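Local coordinates for lipoprotein (Colwellia psychrerythraea, PDB 3O0Y) that is of unknown function but belongs to the DUF885 family in a clan of metallopeptidase-like proteins, and is probably a lipid-anchored lipoprotein, at residues N154-T159 against L165-R170; L325-T330 against N489-D494. All coordinates share one frame; numbering follows the deposited sequence.

Interactions 1 and 2 follow one another along a single, mostly helical chain and lie on opposite sides of its centre. Their own centres are about 50 Å apart, and their nearest atoms about 29 Å, so they do not touch. Interaction 1 is local and buried: the loop after helix 144-154 folds back on helix 161-172, about 23 Å from the chain's centre. Interaction 2, about 32 Å out, is a surface contact between the end of helix 302-326 and the start of helix 491-515, segments separated by 158 residues. A buffer molecule (TRS) and a glycerol, both probably from the crystallisation liquor, bind beside interaction 2. Both contacts belong to the DUF885 part of the chain.

Interaction 1 of 2, residues N154-T159 against L165-R170; sequences NDQPIT and LDYIVR
I158 lays its CD1 methyl over one face of the Y167 ring, 4.1 Å from the ring centroid and 22° off the normal, a CH-pi contact displaced toward the rim. The methyl's closest ring atom is Y167 CD1, 3.8 Å from I158 CD1. Outside the two segments, Y167 OH bonds to the F220 carbonyl, and the ring of F224, which also touches I158, meets the tyrosine's. Q156 approaches the same tyrosine from its edge. With CG swung away from the backbone N (chi1 -174°) and the rest of the chain extended, Q156 reaches straight to the helix and sets its amide between Y167 and R170. There Q156 CD lies 3.5 Å from R170 NH1 and 4.2 Å from R170 CD; the amide end sits at the guanidinium edge, near its plane, the two flat groups turned 77° apart. R170, stretched from CG to NE, is held independently, NE bonding to the D67 carbonyl and NH1 to T51 OG1. An alanine in place of Q156 would probably open a gap between the tyrosine edge and the guanidinium and strip R170 of a buried polar neighbour. The result is a helix-loop-helix connection whose linker doubles back on the second helix, with Q156 and I158 sharing Y167 and Q156 also reaching R170, about one turn further on.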
ATOM      1  N   ASN A 154     -13.066   2.464  -9.668  1.00 11.40           N
ATOM      2  CA  ASN A 154     -13.045   1.070  -9.232  1.00 12.98           C
ATOM      3  C   ASN A 154     -13.982   0.715  -8.123  1.00 14.85           C
ATOM      4  O   ASN A 154     -14.490  -0.394  -8.076  1.00 18.47           O
ATOM      5  CB  ASN A 154     -11.590   0.713  -8.838  1.00 13.43           C
ATOM      6  CG  ASN A 154     -10.742   0.557 -10.069  1.00 15.25           C
ATOM      7  OD1 ASN A 154     -10.811  -0.491 -10.740  1.00 19.72           O
ATOM      8  ND2 ASN A 154     -10.077   1.623 -10.468  1.00 17.60           N
ATOM      9  N   ASP A 155     -14.052   1.559  -7.114  1.00 14.99           N
ATOM     10  CA  ASP A 155     -14.712   1.208  -5.885  1.00 14.78           C
ATOM     11  C   ASP A 155     -16.082   1.841  -5.724  1.00 14.37           C
ATOM     12  O   ASP A 155     -16.901   1.348  -4.973  1.00 17.18           O
ATOM     13  CB  ASP A 155     -13.839   1.674  -4.711  1.00 14.87           C
ATOM     14  CG  ASP A 155     -12.445   1.049  -4.740  1.00 19.80           C
ATOM     15  OD1 ASP A 155     -12.353  -0.189  -4.764  1.00 25.65           O
ATOM     16  OD2 ASP A 155     -11.463   1.820  -4.672  1.00 21.28           O
ATOM     17  N   GLN A 156     -16.335   2.953  -6.391  1.00 11.48           N
ATOM     18  CA  GLN A 156     -17.598   3.636  -6.232  1.00 12.23           C
ATOM     19  C   GLN A 156     -18.703   2.920  -6.997  1.00 12.39           C
ATOM     20  O   GLN A 156     -18.588   2.711  -8.196  1.00 13.03           O
ATOM     21  CB  GLN A 156     -17.447   5.069  -6.740  1.00 11.21           C
ATOM     22  CG  GLN A 156     -18.675   5.909  -6.483  1.00 15.31           C
ATOM     23  CD  GLN A 156     -18.521   7.397  -6.667  1.00 15.37           C
ATOM     24  OE1 GLN A 156     -19.530   8.106  -6.915  1.00 18.79           O
ATOM     25  NE2 GLN A 156     -17.358   7.897  -6.453  1.00  8.00           N
ATOM     26  N   PRO A 157     -19.779   2.523  -6.311  1.00 14.95           N
ATOM     27  CA  PRO A 157     -20.812   1.761  -7.048  1.00 14.34           C
ATOM     28  C   PRO A 157     -21.558   2.623  -8.030  1.00 13.96           C
ATOM     29  O   PRO A 157     -21.807   3.763  -7.737  1.00 12.84           O
ATOM     30  CB  PRO A 157     -21.780   1.334  -5.950  1.00 16.24           C
ATOM     31  CG  PRO A 157     -21.553   2.264  -4.841  1.00 18.01           C
ATOM     32  CD  PRO A 157     -20.124   2.712  -4.889  1.00 14.63           C
ATOM     33  N   ILE A 158     -21.923   2.060  -9.195  1.00 13.58           N
ATOM     34  CA  ILE A 158     -22.826   2.723 -10.113  1.00 13.93           C
ATOM     35  C   ILE A 158     -23.889   1.727 -10.513  1.00 13.76           C
ATOM     36  O   ILE A 158     -23.763   1.062 -11.540  1.00 17.33           O
ATOM     37  CB  ILE A 158     -22.084   3.310 -11.333  1.00 14.02           C
ATOM     38  CG1 ILE A 158     -21.029   4.314 -10.859  1.00 15.12           C
ATOM     39  CG2 ILE A 158     -23.035   4.039 -12.243  1.00 16.02           C
ATOM     40  CD1 ILE A 158     -20.067   4.651 -11.896  1.00 19.41           C
ATOM     41  N   THR A 159     -24.918   1.569  -9.667  1.00 14.45           N
ATOM     42  CA  THR A 159     -25.907   0.532  -9.880  1.00 14.94           C
ATOM     43  C   THR A 159     -27.341   1.070  -9.900  1.00 15.42           C
ATOM     44  O   THR A 159     -28.239   0.270 -10.050  1.00 14.81           O
ATOM     45  CB  THR A 159     -25.836  -0.561  -8.792  1.00 16.11           C
ATOM     46  OG1 THR A 159     -26.262  -0.036  -7.534  1.00 16.27           O
ATOM     47  CG2 THR A 159     -24.379  -1.131  -8.645  1.00 15.35           C
ATOM     48  N   LEU A 165     -25.698   9.743 -10.099  1.00  9.67           N
ATOM     49  CA  LEU A 165     -25.714  11.163  -9.799  1.00 11.29           C
ATOM     50  C   LEU A 165     -24.634  11.490  -8.744  1.00 11.09           C
ATOM     51  O   LEU A 165     -23.985  12.536  -8.816  1.00 11.86           O
ATOM     52  CB  LEU A 165     -27.090  11.608  -9.341  1.00 12.62           C
ATOM     53  CG  LEU A 165     -28.185  11.674 -10.448  1.00 12.99           C
ATOM     54  CD1 LEU A 165     -29.574  11.894  -9.843  1.00 20.23           C
ATOM     55  CD2 LEU A 165     -27.870  12.757 -11.501  1.00 15.46           C
ATOM     56  N   ASP A 166     -24.389  10.603  -7.799  1.00 11.58           N
ATOM     57  CA  ASP A 166     -23.229  10.821  -6.889  1.00 11.59           C
ATOM     58  C   ASP A 166     -21.848  10.952  -7.588  1.00 12.03           C
ATOM     59  O   ASP A 166     -20.957  11.758  -7.183  1.00 12.22           O
ATOM     60  CB  ASP A 166     -23.107   9.703  -5.875  1.00 12.61           C
ATOM     61  CG  ASP A 166     -24.261   9.643  -4.859  1.00 13.43           C
ATOM     62  OD1 ASP A 166     -24.997  10.619  -4.697  1.00 15.85           O
ATOM     63  OD2 ASP A 166     -24.449   8.549  -4.249  1.00 14.64           O
ATOM     64  N   TYR A 167     -21.684  10.184  -8.663  1.00 10.26           N
ATOM     65  CA  TYR A 167     -20.461  10.224  -9.489  1.00  9.67           C
ATOM     66  C   TYR A 167     -20.344  11.571 -10.191  1.00 11.00           C
ATOM     67  O   TYR A 167     -19.288  12.203 -10.169  1.00  8.75           O
ATOM     68  CB  TYR A 167     -20.538   9.042 -10.473  1.00  9.43           C
ATOM     69  CG  TYR A 167     -19.364   8.710 -11.325  1.00 10.91           C
ATOM     70  CD1 TYR A 167     -18.339   7.922 -10.838  1.00 12.08           C
ATOM     71  CD2 TYR A 167     -19.258   9.199 -12.634  1.00 12.42           C
ATOM     72  CE1 TYR A 167     -17.275   7.487 -11.696  1.00  9.18           C
ATOM     73  CE2 TYR A 167     -18.228   8.755 -13.487  1.00 11.34           C
ATOM     74  CZ  TYR A 167     -17.222   7.963 -12.993  1.00 10.57           C
ATOM     75  OH  TYR A 167     -16.186   7.559 -13.802  1.00 12.84           O
ATOM     76  N   ILE A 168     -21.467  12.063 -10.720  1.00 10.41           N
ATOM     77  CA  ILE A 168     -21.504  13.345 -11.403  1.00 10.11           C
ATOM     78  C   ILE A 168     -21.184  14.498 -10.470  1.00 10.09           C
ATOM     79  O   ILE A 168     -20.413  15.422 -10.812  1.00 10.71           O
ATOM     80  CB  ILE A 168     -22.872  13.507 -12.142  1.00  9.62           C
ATOM     81  CG1 ILE A 168     -22.873  12.563 -13.338  1.00 10.43           C
ATOM     82  CG2 ILE A 168     -23.110  14.965 -12.593  1.00 10.29           C
ATOM     83  CD1 ILE A 168     -24.302  12.230 -13.835  1.00 10.88           C
ATOM     84  N   VAL A 169     -21.809  14.450  -9.311  1.00 10.90           N
ATOM     85  CA  VAL A 169     -21.637  15.475  -8.285  1.00 11.60           C
ATOM     86  C   VAL A 169     -20.161  15.524  -7.814  1.00 11.39           C
ATOM     87  O   VAL A 169     -19.595  16.602  -7.589  1.00 11.10           O
ATOM     88  CB  VAL A 169     -22.612  15.237  -7.158  1.00 12.38           C
ATOM     89  CG1 VAL A 169     -22.250  16.063  -5.955  1.00 14.12           C
ATOM     90  CG2 VAL A 169     -24.056  15.555  -7.692  1.00 14.23           C
ATOM     91  N   ARG A 170     -19.566  14.347  -7.679  1.00 10.15           N
ATOM     92  CA  ARG A 170     -18.130  14.294  -7.323  1.00 11.11           C
ATOM     93  C   ARG A 170     -17.250  14.926  -8.384  1.00 11.36           C
ATOM     94  O   ARG A 170     -16.375  15.774  -8.072  1.00 11.29           O
ATOM     95  CB  ARG A 170     -17.730  12.836  -7.021  1.00 11.19           C
ATOM     96  CG  ARG A 170     -18.114  12.488  -5.585  1.00 11.56           C
ATOM     97  CD  ARG A 170     -17.502  11.150  -5.138  1.00 11.98           C
ATOM     98  NE  ARG A 170     -17.429  11.030  -3.674  1.00 10.79           N
ATOM     99  CZ  ARG A 170     -17.332   9.876  -3.029  1.00 14.93           C
ATOM    100  NH1 ARG A 170     -17.230   8.730  -3.688  1.00  9.07           N
ATOM    101  NH2 ARG A 170     -17.247   9.885  -1.713  1.00 14.16           N
TER

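Interaction 2 of 2, residues L325-T330 against N489-D494; sequences LAQGYT and NDPFGD
Q327 packs its side chain against the CZ corner of the F492 ring and against P491, the two residues that open helix 491-515. Q327 CG lies 3.7 Å from F492 CZ, and the bend at chi2 (-53°) turns the amide back so that it meets the same ring atom. Q327 OE1 lies equally near, 3.7 Å from F492 CZ, the amide and ring planes standing 76° apart. The amide nitrogen reaches the proline, Q327 NE2 lying 3.6 Å from P491 CB. Y329 touches more loosely, with CE2 at the F492 edge 4.4 Å from F492 CZ; its hydroxyl is bonded to E344. Outside the two segments, R346 makes a cation-pi contact with F492 and F347 meets its ring. Both backbones turn at helix ends: G328 closes helix 302-326 in a Schellman motif, while D490 is the N-cap of helix 491-515, its OD1 accepting from G493 N at 3.0 Å from above the carboxylate plane. D490 also pairs with K433. Across the contact itself, the glutamine's polar atoms face carbon, and no polar bond joins the two segments; cohesion therefore rests on van der Waals packing, consistent with a light surface contact between two helix ends.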
ATOM      1  N   LEU A 325      24.156 -22.949  -8.391  1.00  3.66           N
ATOM      2  CA  LEU A 325      25.228 -23.837  -8.700  1.00  5.73           C
ATOM      3  C   LEU A 325      24.695 -25.250  -8.886  1.00  5.34           C
ATOM      4  O   LEU A 325      25.093 -25.947  -9.841  1.00  5.47           O
ATOM      5  CB  LEU A 325      26.246 -23.890  -7.526  1.00  5.58           C
ATOM      6  CG  LEU A 325      27.125 -22.655  -7.446  1.00  7.85           C
ATOM      7  CD1 LEU A 325      28.020 -22.755  -6.207  1.00  6.16           C
ATOM      8  CD2 LEU A 325      27.989 -22.484  -8.614  1.00 11.00           C
ATOM      9  N   ALA A 326      23.764 -25.667  -8.011  1.00  6.58           N
ATOM     10  CA  ALA A 326      23.252 -26.993  -8.044  1.00  6.05           C
ATOM     11  C   ALA A 326      22.430 -27.268  -9.330  1.00  6.14           C
ATOM     12  O   ALA A 326      22.244 -28.432  -9.735  1.00  7.02           O
ATOM     13  CB  ALA A 326      22.399 -27.310  -6.787  1.00  7.32           C
ATOM     14  N   GLN A 327      21.898 -26.229  -9.919  1.00  5.03           N
ATOM     15  CA  GLN A 327      21.193 -26.311 -11.213  1.00  4.76           C
ATOM     16  C   GLN A 327      22.101 -26.172 -12.402  1.00  7.05           C
ATOM     17  O   GLN A 327      21.634 -26.263 -13.553  1.00  6.83           O
ATOM     18  CB  GLN A 327      20.085 -25.241 -11.311  1.00  5.41           C
ATOM     19  CG  GLN A 327      18.957 -25.415 -10.313  1.00  5.64           C
ATOM     20  CD  GLN A 327      18.377 -26.789 -10.381  1.00  8.63           C
ATOM     21  OE1 GLN A 327      17.976 -27.247 -11.451  1.00 13.78           O
ATOM     22  NE2 GLN A 327      18.219 -27.385  -9.242  1.00 10.13           N
ATOM     23  N   GLY A 328      23.400 -25.906 -12.162  1.00  4.58           N
ATOM     24  CA  GLY A 328      24.365 -25.802 -13.243  1.00  6.63           C
ATOM     25  C   GLY A 328      24.652 -24.373 -13.726  1.00  7.42           C
ATOM     26  O   GLY A 328      25.259 -24.187 -14.792  1.00  6.59           O
ATOM     27  N   TYR A 329      24.198 -23.404 -12.960  1.00  5.12           N
ATOM     28  CA  TYR A 329      24.357 -21.978 -13.268  1.00  5.33           C
ATOM     29  C   TYR A 329      25.459 -21.430 -12.398  1.00  6.38           C
ATOM     30  O   TYR A 329      25.217 -21.099 -11.254  1.00  6.48           O
ATOM     31  CB  TYR A 329      23.054 -21.236 -13.072  1.00  5.59           C
ATOM     32  CG  TYR A 329      22.060 -21.513 -14.164  1.00  5.65           C
ATOM     33  CD1 TYR A 329      21.859 -20.592 -15.195  1.00  8.01           C
ATOM     34  CD2 TYR A 329      21.360 -22.723 -14.212  1.00  8.72           C
ATOM     35  CE1 TYR A 329      20.973 -20.890 -16.247  1.00  9.21           C
ATOM     36  CE2 TYR A 329      20.509 -23.020 -15.265  1.00  7.92           C
ATOM     37  CZ  TYR A 329      20.274 -22.109 -16.239  1.00 10.97           C
ATOM     38  OH  TYR A 329      19.431 -22.398 -17.333  1.00 10.39           O
ATOM     39  N   THR A 330      26.687 -21.400 -12.946  1.00  7.92           N
ATOM     40  CA  THR A 330      27.856 -21.266 -12.132  1.00 10.55           C
ATOM     41  C   THR A 330      28.658 -19.992 -12.502  1.00 12.44           C
ATOM     42  O   THR A 330      29.619 -19.677 -11.815  1.00 14.41           O
ATOM     43  CB  THR A 330      28.825 -22.451 -12.275  1.00 11.23           C
ATOM     44  OG1 THR A 330      29.466 -22.320 -13.519  1.00 14.32           O
ATOM     45  CG2 THR A 330      28.084 -23.795 -12.269  1.00 12.02           C
ATOM     46  N   ASN A 489       9.958 -29.826  -5.638  1.00  9.63           N
ATOM     47  CA  ASN A 489      10.198 -30.120  -7.050  1.00 10.60           C
ATOM     48  C   ASN A 489      10.163 -28.810  -7.863  1.00  8.60           C
ATOM     49  O   ASN A 489       9.792 -28.819  -9.029  1.00  9.73           O
ATOM     50  CB  ASN A 489       9.259 -31.184  -7.595  1.00 11.89           C
ATOM     51  CG  ASN A 489       9.377 -32.503  -6.794  1.00 17.00           C
ATOM     52  OD1 ASN A 489      10.423 -32.778  -6.230  1.00 26.01           O
ATOM     53  ND2 ASN A 489       8.268 -33.230  -6.645  1.00 30.27           N
ATOM     54  N   ASP A 490      10.545 -27.698  -7.235  1.00  6.55           N
ATOM     55  CA  ASP A 490      10.467 -26.401  -7.899  1.00  6.05           C
ATOM     56  C   ASP A 490      11.595 -25.451  -7.535  1.00  6.54           C
ATOM     57  O   ASP A 490      11.378 -24.389  -6.936  1.00  7.33           O
ATOM     58  CB  ASP A 490       9.092 -25.756  -7.718  1.00  5.49           C
ATOM     59  CG  ASP A 490       8.871 -24.489  -8.568  1.00  9.44           C
ATOM     60  OD1 ASP A 490       9.635 -24.186  -9.516  1.00  8.78           O
ATOM     61  OD2 ASP A 490       7.873 -23.779  -8.284  1.00  9.97           O
ATOM     62  N   PRO A 491      12.833 -25.830  -7.895  1.00  4.91           N
ATOM     63  CA  PRO A 491      13.984 -25.003  -7.511  1.00  5.51           C
ATOM     64  C   PRO A 491      14.003 -23.623  -8.128  1.00  5.60           C
ATOM     65  O   PRO A 491      14.432 -22.653  -7.465  1.00  5.95           O
ATOM     66  CB  PRO A 491      15.204 -25.815  -8.021  1.00  7.11           C
ATOM     67  CG  PRO A 491      14.638 -26.759  -9.049  1.00  7.91           C
ATOM     68  CD  PRO A 491      13.253 -27.089  -8.552  1.00  6.43           C
ATOM     69  N   PHE A 492      13.485 -23.480  -9.325  1.00  4.52           N
ATOM     70  CA  PHE A 492      13.469 -22.136  -9.932  1.00  5.52           C
ATOM     71  C   PHE A 492      12.429 -21.234  -9.312  1.00  5.21           C
ATOM     72  O   PHE A 492      12.705 -20.050  -9.103  1.00  5.67           O
ATOM     73  CB  PHE A 492      13.397 -22.209 -11.442  1.00  6.49           C
ATOM     74  CG  PHE A 492      14.603 -22.894 -12.053  1.00  5.11           C
ATOM     75  CD1 PHE A 492      15.786 -22.264 -12.142  1.00  8.23           C
ATOM     76  CD2 PHE A 492      14.530 -24.204 -12.472  1.00  5.60           C
ATOM     77  CE1 PHE A 492      16.906 -22.868 -12.708  1.00  8.15           C
ATOM     78  CE2 PHE A 492      15.654 -24.847 -13.010  1.00  8.55           C
ATOM     79  CZ  PHE A 492      16.847 -24.176 -13.109  1.00  8.37           C
ATOM     80  N   GLY A 493      11.252 -21.772  -8.963  1.00  6.40           N
ATOM     81  CA  GLY A 493      10.291 -20.972  -8.183  1.00  6.27           C
ATOM     82  C   GLY A 493      10.847 -20.542  -6.851  1.00  6.27           C
ATOM     83  O   GLY A 493      10.596 -19.450  -6.372  1.00  6.40           O
ATOM     84  N   ASP A 494      11.632 -21.424  -6.220  1.00  5.27           N
ATOM     85  CA  ASP A 494      12.295 -21.083  -4.976  1.00  5.51           C
ATOM     86  C   ASP A 494      13.256 -19.945  -5.166  1.00  5.39           C
ATOM     87  O   ASP A 494      13.295 -19.010  -4.391  1.00  4.64           O
ATOM     88  CB  ASP A 494      13.018 -22.325  -4.418  1.00  6.66           C
ATOM     89  CG  ASP A 494      13.459 -22.173  -2.987  1.00  9.23           C
ATOM     90  OD1 ASP A 494      12.827 -21.418  -2.206  1.00  9.34           O
ATOM     91  OD2 ASP A 494      14.457 -22.888  -2.600  1.00 10.25           O
TER